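Local coordinates for protein nucleoside diphosphate kinase (Pyrobaculum aerophilum, PDB 1XQI) that catalyses the transfer of the ATP gamma-phosphate to nucleoside diphosphates, probably by a ping-pong mechanism through a phosphohistidine intermediate, at residues K53-I59 with M112-N117; I59-S65 with K105-V109; T138-S142 with S153-P157. The protein carries 6 engineered substitutions. Residues are numbered along the deposited sequence.

Interaction 1: K53-I59 with M112-N117; sequences KASPEEI and MTSGPN. Engineered in segment 112-117: Asn117 (natural residue Ile).
Two connecting turns can be held together chiefly by polar contacts to backbone oxygens, as residues 53-59 and 112-117 illustrate. Lys53 to Ser55 are extended, and helical angles start at Pro56; CA of Lys53 lies 4.7 Å from CA of Pro116, and CA of Ala54 lies 5.8 Å from CA of Thr113. Two direct hydrogen bonds run in opposite directions: Lys53 NZ donates to Thr113 O (3.0 Å), and Thr113 OG1 donates to Ala54 O (3.2 Å). A bridging water accepts from Ala54 N at 2.6 Å while lying 2.7 Å from Gly115 O and 3.2 Å from Met112 O. Ser55 is the N-cap, and its N gives a 2.9 Å bond to Glu58 OE1, one half of a capping box.

Lys53, with chi1 t and chi2 p, folds over the loop, its CE 3.6 Å from Gly115 CA. That glycine is almost fully extended (phi -178°, psi -177°), and a side chain there would run into Pro116 CD, not into the lysine. Pro56 CD meets Thr113 OG1 at 3.4 Å, and Ile59 CG1 reaches CB of selenomethionine Met112 at 3.9 Å. Asn117 is an engineered substitution.

The contact joins the exit of strand 45-52 and the start of helix 56-62 to the link from helix 97-112 into adjacent strand 117-123. Trp187 of helix 177-187 covers Ala54 and Ile59, while Leu194 of the second subunit packs on Lys53 and Pro116.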
ATOM      1  N   LYS A  53       1.333   0.275  12.144  1.00 38.28           N
ATOM      2  CA  LYS A  53       1.229   0.955  13.436  1.00 39.34           C
ATOM      3  C   LYS A  53       2.575   0.910  14.174  1.00 38.62           C
ATOM      4  O   LYS A  53       2.943  -0.110  14.731  1.00 38.21           O
ATOM      5  CB  LYS A  53       0.148   0.265  14.274  1.00 40.49           C
ATOM      6  CG  LYS A  53      -0.430   1.136  15.376  1.00 44.45           C
ATOM      7  CD  LYS A  53      -1.092   2.418  14.817  1.00 48.45           C
ATOM      8  CE  LYS A  53      -1.228   3.429  15.930  1.00 52.48           C
ATOM      9  NZ  LYS A  53       0.050   3.415  16.738  1.00 53.97           N
ATOM     10  N   ALA A  54       3.316   2.008  14.150  1.00 38.70           N
ATOM     11  CA  ALA A  54       4.651   2.042  14.746  1.00 38.50           C
ATOM     12  C   ALA A  54       4.624   2.298  16.247  1.00 38.29           C
ATOM     13  O   ALA A  54       3.794   3.048  16.744  1.00 38.84           O
ATOM     14  CB  ALA A  54       5.470   3.088  14.059  1.00 39.13           C
ATOM     15  N   SER A  55       5.530   1.672  16.977  1.00 38.63           N
ATOM     16  CA  SER A  55       5.680   1.950  18.411  1.00 39.66           C
ATOM     17  C   SER A  55       6.546   3.190  18.662  1.00 40.01           C
ATOM     18  O   SER A  55       7.376   3.546  17.826  1.00 39.52           O
ATOM     19  CB  SER A  55       6.305   0.756  19.120  1.00 39.74           C
ATOM     20  OG  SER A  55       7.445   0.308  18.407  1.00 40.19           O
ATOM     21  N   PRO A  56       6.326   3.877  19.800  1.00 40.74           N
ATOM     22  CA  PRO A  56       7.311   4.891  20.207  1.00 40.89           C
ATOM     23  C   PRO A  56       8.794   4.544  20.036  1.00 41.38           C
ATOM     24  O   PRO A  56       9.505   5.345  19.436  1.00 40.99           O
ATOM     25  CB  PRO A  56       6.919   5.196  21.663  1.00 40.46           C
ATOM     26  CG  PRO A  56       5.396   5.077  21.624  1.00 39.70           C
ATOM     27  CD  PRO A  56       5.151   3.864  20.711  1.00 40.40           C
ATOM     28  N   GLU A  57       9.273   3.388  20.514  1.00 42.35           N
ATOM     29  CA  GLU A  57      10.725   3.088  20.403  1.00 43.92           C
ATOM     30  C   GLU A  57      11.190   3.032  18.967  1.00 42.97           C
ATOM     31  O   GLU A  57      12.287   3.490  18.657  1.00 43.18           O
ATOM     32  CB  GLU A  57      11.202   1.832  21.157  1.00 44.57           C
ATOM     33  CG  GLU A  57      10.125   0.791  21.433  1.00 50.90           C
ATOM     34  CD  GLU A  57       9.249   1.106  22.696  1.00 56.64           C
ATOM     35  OE1 GLU A  57       9.833   1.223  23.819  1.00 57.43           O
ATOM     36  OE2 GLU A  57       7.983   1.203  22.550  1.00 57.05           O
ATOM     37  N   GLU A  58      10.344   2.493  18.092  1.00 42.66           N
ATOM     38  CA  GLU A  58      10.655   2.387  16.660  1.00 41.92           C
ATOM     39  C   GLU A  58      10.882   3.751  16.023  1.00 40.54           C
ATOM     40  O   GLU A  58      11.831   3.942  15.275  1.00 40.28           O
ATOM     41  CB  GLU A  58       9.533   1.657  15.921  1.00 42.35           C
ATOM     42  CG  GLU A  58       9.406   0.149  16.209  1.00 43.36           C
ATOM     43  CD  GLU A  58       8.349  -0.505  15.321  1.00 44.32           C
ATOM     44  OE1 GLU A  58       7.182  -0.031  15.340  1.00 47.34           O
ATOM     45  OE2 GLU A  58       8.677  -1.487  14.606  1.00 46.85           O
ATOM     46  N   ILE A  59      10.020   4.708  16.331  1.00 39.51           N
ATOM     47  CA  ILE A  59      10.183   6.033  15.796  1.00 38.85           C
ATOM     48  C   ILE A  59      11.395   6.735  16.424  1.00 39.40           C
ATOM     49  O   ILE A  59      12.144   7.446  15.706  1.00 38.58           O
ATOM     50  CB  ILE A  59       8.879   6.837  15.851  1.00 38.18           C
ATOM     51  CG1 ILE A  59       7.760   6.112  15.061  1.00 38.20           C
ATOM     52  CG2 ILE A  59       9.083   8.215  15.282  1.00 38.72           C
ATOM     53  CD1 ILE A  59       8.126   5.675  13.606  1.00 36.62           C
HETATM   54  N   MSE A 112       3.815  10.507  14.882  1.00 37.67           N
HETATM   55  CA  MSE A 112       4.038   9.379  13.928  1.00 36.80           C
HETATM   56  C   MSE A 112       3.493   8.137  14.559  1.00 36.21           C
HETATM   57  O   MSE A 112       3.422   7.090  13.930  1.00 35.28           O
HETATM   58  CB  MSE A 112       5.488   9.020  13.723  1.00 36.14           C
HETATM   59  CG  MSE A 112       6.330  10.165  13.233  1.00 38.10           C
HETATM   60 SE   MSE A 112       5.882  10.608  11.554  1.00 39.33          SE
HETATM   61  CE  MSE A 112       7.077   9.462  10.805  1.00 34.90           C
ATOM     62  N   THR A 113       3.098   8.274  15.816  1.00 36.31           N
ATOM     63  CA  THR A 113       2.724   7.136  16.631  1.00 36.20           C
ATOM     64  C   THR A 113       1.225   7.206  16.846  1.00 35.64           C
ATOM     65  O   THR A 113       0.625   6.313  17.381  1.00 34.76           O
ATOM     66  CB  THR A 113       3.542   7.152  17.939  1.00 35.58           C
ATOM     67  OG1 THR A 113       4.016   5.844  18.206  1.00 38.14           O
ATOM     68  CG2 THR A 113       2.783   7.686  19.100  1.00 34.87           C
ATOM     69  N   SER A 114       0.622   8.290  16.376  1.00 35.90           N
ATOM     70  CA  SER A 114      -0.781   8.572  16.676  1.00 36.22           C
ATOM     71  C   SER A 114      -1.789   7.798  15.794  1.00 36.26           C
ATOM     72  O   SER A 114      -2.984   7.895  15.999  1.00 36.74           O
ATOM     73  CB  SER A 114      -1.034  10.084  16.557  1.00 36.26           C
ATOM     74  OG  SER A 114      -1.463  10.415  15.244  1.00 35.82           O
ATOM     75  N   GLY A 115      -1.317   7.069  14.790  1.00 36.11           N
ATOM     76  CA  GLY A 115      -2.201   6.268  13.950  1.00 35.18           C
ATOM     77  C   GLY A 115      -1.388   5.508  12.923  1.00 34.17           C
ATOM     78  O   GLY A 115      -0.169   5.575  12.932  1.00 34.23           O
ATOM     79  N   PRO A 116      -2.062   4.763  12.037  1.00 33.58           N
ATOM     80  CA  PRO A 116      -1.302   4.055  10.992  1.00 32.76           C
ATOM     81  C   PRO A 116      -0.490   5.005  10.067  1.00 31.41           C
ATOM     82  O   PRO A 116      -0.992   6.076   9.674  1.00 30.71           O
ATOM     83  CB  PRO A 116      -2.397   3.313  10.194  1.00 32.99           C
ATOM     84  CG  PRO A 116      -3.620   3.258  11.140  1.00 32.71           C
ATOM     85  CD  PRO A 116      -3.524   4.525  11.947  1.00 33.43           C
ATOM     86  N   ASN A 117       0.751   4.601   9.778  1.00 29.19           N
ATOM     87  CA  ASN A 117       1.551   5.116   8.669  1.00 27.97           C
ATOM     88  C   ASN A 117       1.545   4.119   7.522  1.00 27.35           C
ATOM     89  O   ASN A 117       1.136   2.964   7.665  1.00 27.32           O
ATOM     90  CB  ASN A 117       3.015   5.304   9.072  1.00 28.17           C
ATOM     91  CG  ASN A 117       3.208   6.325  10.165  1.00 30.62           C
ATOM     92  OD1 ASN A 117       3.547   5.981  11.306  1.00 33.54           O
ATOM     93  ND2 ASN A 117       3.004   7.594   9.831  1.00 31.80           N
TER
HETATM   94  O   HOH W   1       2.020   4.239  13.744  1.00 30.67           O

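Interaction 2: I59-S65 with K105-V109; sequences IERFYPS and KRNLV. Engineered in segment 105-109: Asn107 (natural residue Ser).
A lysine ammonium group that collects carbonyl oxygens at the end of a helix can fix one helix against another. Here Lys105 NZ donates to Glu60 O (2.9 Å), Tyr63 O (2.8 Å) and Pro64 O (2.6 Å), with a weak fourth bond to Ser65 OG (2.9 Å). Its side chain leaves helix 97-112 fully extended, t at all four chi angles, and lies buried. The acceptors converge because the backbone departs from helical angles at Tyr63 (psi 143°) and continues extended through Pro64 (psi 158°), bringing the carbonyls of Tyr63 and Pro64 round beside that of Glu60.

In the NDP kinase version of the ferredoxin fold, these two helices form a hairpin inserted between the second and third strands, and the hairpin borders the nucleotide site. In this protein an insert, residues 68-100, lengthens the connection.

Away from the ammonium group, Leu108 CD2 sits over one face of the Tyr63 ring, 3.6 Å from the ring centroid and 11° off its normal, a CH-pi contact. Tyr63 has chi1 m, Leu108 chi1 t. The backbones approach at CA of Ile59 and CA of Val109, 5.7 Å apart, where Ile59 CG2 meets Val109 CG2 at 3.7 Å. Val109 CG2 also lies 3.8 Å from Glu60 N. Beyond, Trp187 of helix 177-187 packs on Ile59, while Met112 packs on both Ile59 and Tyr63.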
ATOM      1  N   ILE A  59      10.020   4.708  16.331  1.00 39.51           N
ATOM      2  CA  ILE A  59      10.183   6.033  15.796  1.00 38.85           C
ATOM      3  C   ILE A  59      11.395   6.735  16.424  1.00 39.40           C
ATOM      4  O   ILE A  59      12.144   7.446  15.706  1.00 38.58           O
ATOM      5  CB  ILE A  59       8.879   6.837  15.851  1.00 38.18           C
ATOM      6  CG1 ILE A  59       7.760   6.112  15.061  1.00 38.20           C
ATOM      7  CG2 ILE A  59       9.083   8.215  15.282  1.00 38.72           C
ATOM      8  CD1 ILE A  59       8.126   5.675  13.606  1.00 36.62           C
ATOM      9  N   GLU A  60      11.611   6.494  17.732  1.00 40.01           N
ATOM     10  CA  GLU A  60      12.826   6.949  18.456  1.00 40.53           C
ATOM     11  C   GLU A  60      14.082   6.506  17.738  1.00 39.41           C
ATOM     12  O   GLU A  60      14.995   7.292  17.554  1.00 38.76           O
ATOM     13  CB  GLU A  60      12.863   6.461  19.920  1.00 41.86           C
ATOM     14  CG  GLU A  60      12.756   7.564  20.982  1.00 45.99           C
ATOM     15  CD  GLU A  60      11.939   7.146  22.237  1.00 51.79           C
ATOM     16  OE1 GLU A  60      12.537   6.945  23.319  1.00 56.23           O
ATOM     17  OE2 GLU A  60      10.696   7.027  22.168  1.00 53.18           O
ATOM     18  N   ARG A  61      14.123   5.258  17.291  1.00 39.02           N
ATOM     19  CA  ARG A  61      15.313   4.773  16.579  1.00 38.96           C
ATOM     20  C   ARG A  61      15.344   5.098  15.096  1.00 37.69           C
ATOM     21  O   ARG A  61      16.420   5.080  14.500  1.00 38.22           O
ATOM     22  CB  ARG A  61      15.562   3.276  16.796  1.00 38.51           C
ATOM     23  CG  ARG A  61      16.206   2.942  18.142  1.00 38.89           C
ATOM     24  CD  ARG A  61      16.271   1.424  18.363  1.00 41.92           C
ATOM     25  NE  ARG A  61      14.930   0.854  18.583  1.00 45.86           N
ATOM     26  CZ  ARG A  61      14.227   0.150  17.682  1.00 49.08           C
ATOM     27  NH1 ARG A  61      14.724  -0.127  16.461  1.00 49.67           N
ATOM     28  NH2 ARG A  61      13.006  -0.288  18.000  1.00 48.61           N
ATOM     29  N   PHE A  62      14.205   5.401  14.488  1.00 36.02           N
ATOM     30  CA  PHE A  62      14.220   5.711  13.053  1.00 34.24           C
ATOM     31  C   PHE A  62      14.804   7.094  12.787  1.00 33.80           C
ATOM     32  O   PHE A  62      15.533   7.303  11.806  1.00 32.84           O
ATOM     33  CB  PHE A  62      12.809   5.607  12.467  1.00 34.41           C
ATOM     34  CG  PHE A  62      12.698   6.100  11.043  1.00 33.58           C
ATOM     35  CD1 PHE A  62      12.075   7.312  10.761  1.00 30.82           C
ATOM     36  CD2 PHE A  62      13.227   5.350   9.988  1.00 31.38           C
ATOM     37  CE1 PHE A  62      11.979   7.793   9.442  1.00 31.16           C
ATOM     38  CE2 PHE A  62      13.120   5.815   8.683  1.00 34.42           C
ATOM     39  CZ  PHE A  62      12.493   7.066   8.412  1.00 32.68           C
ATOM     40  N   TYR A  63      14.452   8.050  13.649  1.00 33.44           N
ATOM     41  CA  TYR A  63      15.029   9.395  13.584  1.00 33.31           C
ATOM     42  C   TYR A  63      16.376   9.440  14.215  1.00 33.21           C
ATOM     43  O   TYR A  63      16.577   8.771  15.204  1.00 33.64           O
ATOM     44  CB  TYR A  63      14.118  10.421  14.220  1.00 32.42           C
ATOM     45  CG  TYR A  63      13.045  10.741  13.275  1.00 31.91           C
ATOM     46  CD1 TYR A  63      11.764  10.254  13.467  1.00 32.02           C
ATOM     47  CD2 TYR A  63      13.306  11.479  12.157  1.00 30.32           C
ATOM     48  CE1 TYR A  63      10.773  10.510  12.578  1.00 30.56           C
ATOM     49  CE2 TYR A  63      12.307  11.760  11.252  1.00 32.75           C
ATOM     50  CZ  TYR A  63      11.030  11.264  11.480  1.00 31.71           C
ATOM     51  OH  TYR A  63      10.006  11.537  10.586  1.00 35.12           O
ATOM     52  N   PRO A  64      17.313  10.228  13.642  1.00 33.73           N
ATOM     53  CA  PRO A  64      18.687  10.259  14.195  1.00 34.05           C
ATOM     54  C   PRO A  64      18.692  10.708  15.634  1.00 35.31           C
ATOM     55  O   PRO A  64      17.737  11.357  16.096  1.00 35.13           O
ATOM     56  CB  PRO A  64      19.402  11.311  13.344  1.00 33.72           C
ATOM     57  CG  PRO A  64      18.597  11.334  12.021  1.00 33.35           C
ATOM     58  CD  PRO A  64      17.158  11.128  12.477  1.00 32.91           C
ATOM     59  N   SER A  65      19.755  10.354  16.349  1.00 36.41           N
ATOM     60  CA  SER A  65      19.957  10.894  17.668  1.00 36.90           C
ATOM     61  C   SER A  65      21.297  11.621  17.736  1.00 37.39           C
ATOM     62  O   SER A  65      21.800  11.917  18.825  1.00 37.88           O
ATOM     63  CB  SER A  65      19.826   9.779  18.682  1.00 37.02           C
ATOM     64  OG  SER A  65      18.862   8.831  18.215  1.00 39.45           O
ATOM     65  N   LYS A 105      11.984  15.946  18.753  1.00 33.10           N
ATOM     66  CA  LYS A 105      11.989  14.508  18.491  1.00 34.16           C
ATOM     67  C   LYS A 105      10.834  13.782  19.234  1.00 35.44           C
ATOM     68  O   LYS A 105      10.194  12.897  18.671  1.00 35.65           O
ATOM     69  CB  LYS A 105      13.359  13.868  18.770  1.00 33.08           C
ATOM     70  CG  LYS A 105      13.402  12.358  18.521  1.00 31.49           C
ATOM     71  CD  LYS A 105      14.792  11.893  18.172  1.00 28.29           C
ATOM     72  CE  LYS A 105      14.872  10.406  18.175  1.00 27.47           C
ATOM     73  NZ  LYS A 105      16.235   9.960  17.682  1.00 26.50           N
ATOM     74  N   ARG A 106      10.557  14.180  20.476  1.00 36.72           N
ATOM     75  CA  ARG A 106       9.450  13.601  21.258  1.00 38.07           C
ATOM     76  C   ARG A 106       8.096  13.908  20.657  1.00 36.84           C
ATOM     77  O   ARG A 106       7.181  13.077  20.726  1.00 36.75           O
ATOM     78  CB  ARG A 106       9.508  14.050  22.730  1.00 37.48           C
ATOM     79  CG  ARG A 106      10.503  13.207  23.561  1.00 41.12           C
ATOM     80  CD  ARG A 106      10.935  13.827  24.934  1.00 42.14           C
ATOM     81  NE  ARG A 106       9.773  14.105  25.784  1.00 51.36           N
ATOM     82  CZ  ARG A 106       9.020  13.172  26.369  1.00 54.06           C
ATOM     83  NH1 ARG A 106       9.314  11.877  26.217  1.00 55.72           N
ATOM     84  NH2 ARG A 106       7.968  13.535  27.105  1.00 54.23           N
ATOM     85  N   ASN A 107       7.986  15.093  20.060  1.00 36.92           N
ATOM     86  CA  ASN A 107       6.767  15.519  19.391  1.00 38.02           C
ATOM     87  C   ASN A 107       6.621  14.785  18.055  1.00 38.11           C
ATOM     88  O   ASN A 107       5.532  14.395  17.674  1.00 37.36           O
ATOM     89  CB  ASN A 107       6.791  17.025  19.137  1.00 38.44           C
ATOM     90  CG  ASN A 107       6.529  17.852  20.389  1.00 41.40           C
ATOM     91  OD1 ASN A 107       6.072  17.338  21.418  1.00 45.92           O
ATOM     92  ND2 ASN A 107       6.791  19.164  20.295  1.00 43.28           N
ATOM     93  N   LEU A 108       7.738  14.625  17.350  1.00 38.38           N
ATOM     94  CA  LEU A 108       7.785  13.810  16.161  1.00 39.16           C
ATOM     95  C   LEU A 108       7.269  12.398  16.488  1.00 39.25           C
ATOM     96  O   LEU A 108       6.415  11.846  15.761  1.00 38.56           O
ATOM     97  CB  LEU A 108       9.211  13.769  15.622  1.00 38.73           C
ATOM     98  CG  LEU A 108       9.394  13.489  14.138  1.00 41.35           C
ATOM     99  CD1 LEU A 108       8.216  14.051  13.299  1.00 42.95           C
ATOM    100  CD2 LEU A 108      10.737  14.063  13.646  1.00 42.38           C
ATOM    101  N   VAL A 109       7.762  11.839  17.589  1.00 38.77           N
ATOM    102  CA  VAL A 109       7.389  10.498  17.963  1.00 40.03           C
ATOM    103  C   VAL A 109       5.893  10.441  18.200  1.00 41.03           C
ATOM    104  O   VAL A 109       5.245   9.572  17.632  1.00 41.43           O
ATOM    105  CB  VAL A 109       8.226   9.899  19.155  1.00 39.59           C
ATOM    106  CG1 VAL A 109       7.561   8.655  19.731  1.00 39.90           C
ATOM    107  CG2 VAL A 109       9.619   9.528  18.685  1.00 38.35           C
TER

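Interaction 3: T138-S142 with S153-P157; sequences TSPHS and SIDSP
Loops without regular strands can be seated on one another by proline rings and a few backbone contacts, as between residues 138-142 and 153-157. In the first, Pro140 and His141 take helical angles, and Ser142 N bonds to Ser139 O at 3.2 Å. The other is mostly extended. Its Ser153 (chi1 t) places OG 3.3 Å from Pro140 CB; that OG also accepts a weak 3.3 Å bond from Asp155 N, an ST turn. Ile154 points its CA-CB bond away, yet its CA comes within 5.0 Å of CA of His141. Asp155 O receives the direct backbone link, a weak, bent hydrogen bond from His141 N (3.0 Å, 125° at the hydrogen), and touches Pro140 CD at 3.4 Å. The Asp155 carboxylate serves the chain beyond, in a salt bridge to Arg165 and a hydrogen bond from Phe168 N. Ser156, the N-cap of helix 157-162, offers CB to His141 CD2 at 3.3 Å; its OG bonds to Asp158 OD1. Finally Pro157 sets CD 3.8 Å from His141 CD2 and CG 3.4 Å from Ser139 OG, with His141 chi1 at 90°. This folding back belongs to the long connection from helix 127-135 to strand 171-173, itself holding the short helices 148-152 and 157-162, known in the family as the Kpn loop. It carries Thr138 and Arg149, which by similarity bind ATP.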
ATOM      1  N   THR A 138       9.410  22.148   3.626  1.00 30.96           N
ATOM      2  CA  THR A 138       8.916  21.771   4.925  1.00 32.45           C
ATOM      3  C   THR A 138       7.532  22.339   5.362  1.00 32.14           C
ATOM      4  O   THR A 138       6.692  21.598   5.896  1.00 32.57           O
ATOM      5  CB  THR A 138      10.066  21.996   5.947  1.00 32.50           C
ATOM      6  OG1 THR A 138       9.771  21.281   7.125  1.00 35.50           O
ATOM      7  CG2 THR A 138      10.328  23.506   6.269  1.00 35.15           C
ATOM      8  N   SER A 139       7.280  23.623   5.128  1.00 32.01           N
ATOM      9  CA  SER A 139       5.976  24.213   5.455  1.00 32.72           C
ATOM     10  C   SER A 139       5.041  24.137   4.257  1.00 32.23           C
ATOM     11  O   SER A 139       5.356  24.693   3.204  1.00 31.97           O
ATOM     12  CB  SER A 139       6.088  25.674   5.892  1.00 32.72           C
ATOM     13  OG  SER A 139       7.373  25.916   6.449  1.00 38.41           O
ATOM     14  N   PRO A 140       3.892  23.438   4.420  1.00 31.83           N
ATOM     15  CA  PRO A 140       2.888  23.369   3.390  1.00 31.97           C
ATOM     16  C   PRO A 140       2.361  24.743   3.035  1.00 32.36           C
ATOM     17  O   PRO A 140       1.973  24.978   1.889  1.00 32.05           O
ATOM     18  CB  PRO A 140       1.788  22.511   4.039  1.00 31.99           C
ATOM     19  CG  PRO A 140       2.551  21.651   5.015  1.00 31.59           C
ATOM     20  CD  PRO A 140       3.513  22.626   5.586  1.00 31.30           C
ATOM     21  N   HIS A 141       2.333  25.660   3.997  1.00 32.88           N
ATOM     22  CA  HIS A 141       1.762  26.956   3.684  1.00 33.62           C
ATOM     23  C   HIS A 141       2.582  27.753   2.651  1.00 32.12           C
ATOM     24  O   HIS A 141       2.025  28.554   1.895  1.00 32.09           O
ATOM     25  CB  HIS A 141       1.420  27.761   4.944  1.00 34.69           C
ATOM     26  CG  HIS A 141       2.535  28.617   5.410  1.00 39.12           C
ATOM     27  ND1 HIS A 141       2.524  29.986   5.250  1.00 42.58           N
ATOM     28  CD2 HIS A 141       3.734  28.295   5.970  1.00 41.92           C
ATOM     29  CE1 HIS A 141       3.668  30.476   5.717  1.00 46.54           C
ATOM     30  NE2 HIS A 141       4.422  29.472   6.150  1.00 43.25           N
ATOM     31  N   SER A 142       3.876  27.500   2.567  1.00 31.12           N
ATOM     32  CA  SER A 142       4.682  28.150   1.530  1.00 31.21           C
ATOM     33  C   SER A 142       5.192  27.154   0.501  1.00 30.51           C
ATOM     34  O   SER A 142       6.052  27.465  -0.320  1.00 31.96           O
ATOM     35  CB  SER A 142       5.832  28.970   2.154  1.00 32.20           C
ATOM     36  OG  SER A 142       6.451  28.258   3.229  1.00 32.83           O
ATOM     37  N   SER A 153      -2.158  20.426   1.999  1.00 26.01           N
ATOM     38  CA  SER A 153      -2.049  20.851   3.361  1.00 25.46           C
ATOM     39  C   SER A 153      -1.903  22.344   3.376  1.00 26.08           C
ATOM     40  O   SER A 153      -1.316  22.943   2.419  1.00 24.47           O
ATOM     41  CB  SER A 153      -0.828  20.179   4.031  1.00 26.32           C
ATOM     42  OG  SER A 153      -0.652  20.659   5.345  1.00 26.53           O
ATOM     43  N   ILE A 154      -2.419  22.929   4.474  1.00 26.27           N
ATOM     44  CA  ILE A 154      -2.401  24.376   4.716  1.00 26.96           C
ATOM     45  C   ILE A 154      -1.773  24.672   6.077  1.00 27.38           C
ATOM     46  O   ILE A 154      -1.996  25.750   6.652  1.00 26.98           O
ATOM     47  CB  ILE A 154      -3.860  24.992   4.659  1.00 26.96           C
ATOM     48  CG1 ILE A 154      -4.756  24.343   5.711  1.00 26.65           C
ATOM     49  CG2 ILE A 154      -4.435  24.838   3.257  1.00 26.28           C
ATOM     50  CD1 ILE A 154      -6.232  24.823   5.702  1.00 27.60           C
ATOM     51  N   ASP A 155      -1.039  23.690   6.601  1.00 27.90           N
ATOM     52  CA  ASP A 155      -0.379  23.816   7.883  1.00 29.25           C
ATOM     53  C   ASP A 155       0.818  24.769   7.824  1.00 29.87           C
ATOM     54  O   ASP A 155       1.410  25.000   6.763  1.00 30.82           O
ATOM     55  CB  ASP A 155       0.031  22.457   8.436  1.00 28.94           C
ATOM     56  CG  ASP A 155       0.180  22.480   9.951  1.00 30.41           C
ATOM     57  OD1 ASP A 155      -0.487  23.340  10.605  1.00 30.49           O
ATOM     58  OD2 ASP A 155       0.951  21.647  10.489  1.00 29.69           O
ATOM     59  N   SER A 156       1.159  25.357   8.956  1.00 30.34           N
ATOM     60  CA  SER A 156       2.317  26.246   8.986  1.00 31.45           C
ATOM     61  C   SER A 156       3.054  26.186  10.337  1.00 32.40           C
ATOM     62  O   SER A 156       2.451  25.790  11.377  1.00 32.45           O
ATOM     63  CB  SER A 156       1.876  27.663   8.649  1.00 31.52           C
ATOM     64  OG  SER A 156       0.893  28.113   9.556  1.00 32.28           O
ATOM     65  N   PRO A 157       4.350  26.537  10.340  1.00 33.01           N
ATOM     66  CA  PRO A 157       5.118  26.409  11.581  1.00 34.11           C
ATOM     67  C   PRO A 157       4.673  27.305  12.736  1.00 34.87           C
ATOM     68  O   PRO A 157       4.922  26.954  13.871  1.00 36.29           O
ATOM     69  CB  PRO A 157       6.550  26.768  11.160  1.00 33.75           C
ATOM     70  CG  PRO A 157       6.555  26.730   9.666  1.00 33.52           C
ATOM     71  CD  PRO A 157       5.176  27.054   9.240  1.00 33.54           C
TER

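In the fold
Interactions 1 and 2 form one continuous unit. They share Ile59 and helix 56-62, their centres are 10 Å apart, and interaction 2 is nested along the chain inside the loop closed by interaction 1. They touch where Met112 CE meets Tyr63 OH at 3.6 Å and Pro56 CA meets Val109 CG1 at 3.8 Å. Tyr63 and Met112 bring the unit up to the predicted active site: their side chains are about 4 and 5 Å from that of His172, the predicted phosphohistidine, and Tyr63 OH hydrogen-bonds to a Tris molecule probably from the crystallisation liquor. Interaction 3 follows later in the chain, its nearest atoms about 10 Å from interaction 2, and borders the predicted nucleotide site through Pro140, about 4 Å from the side chains of Arg149 and Asn169.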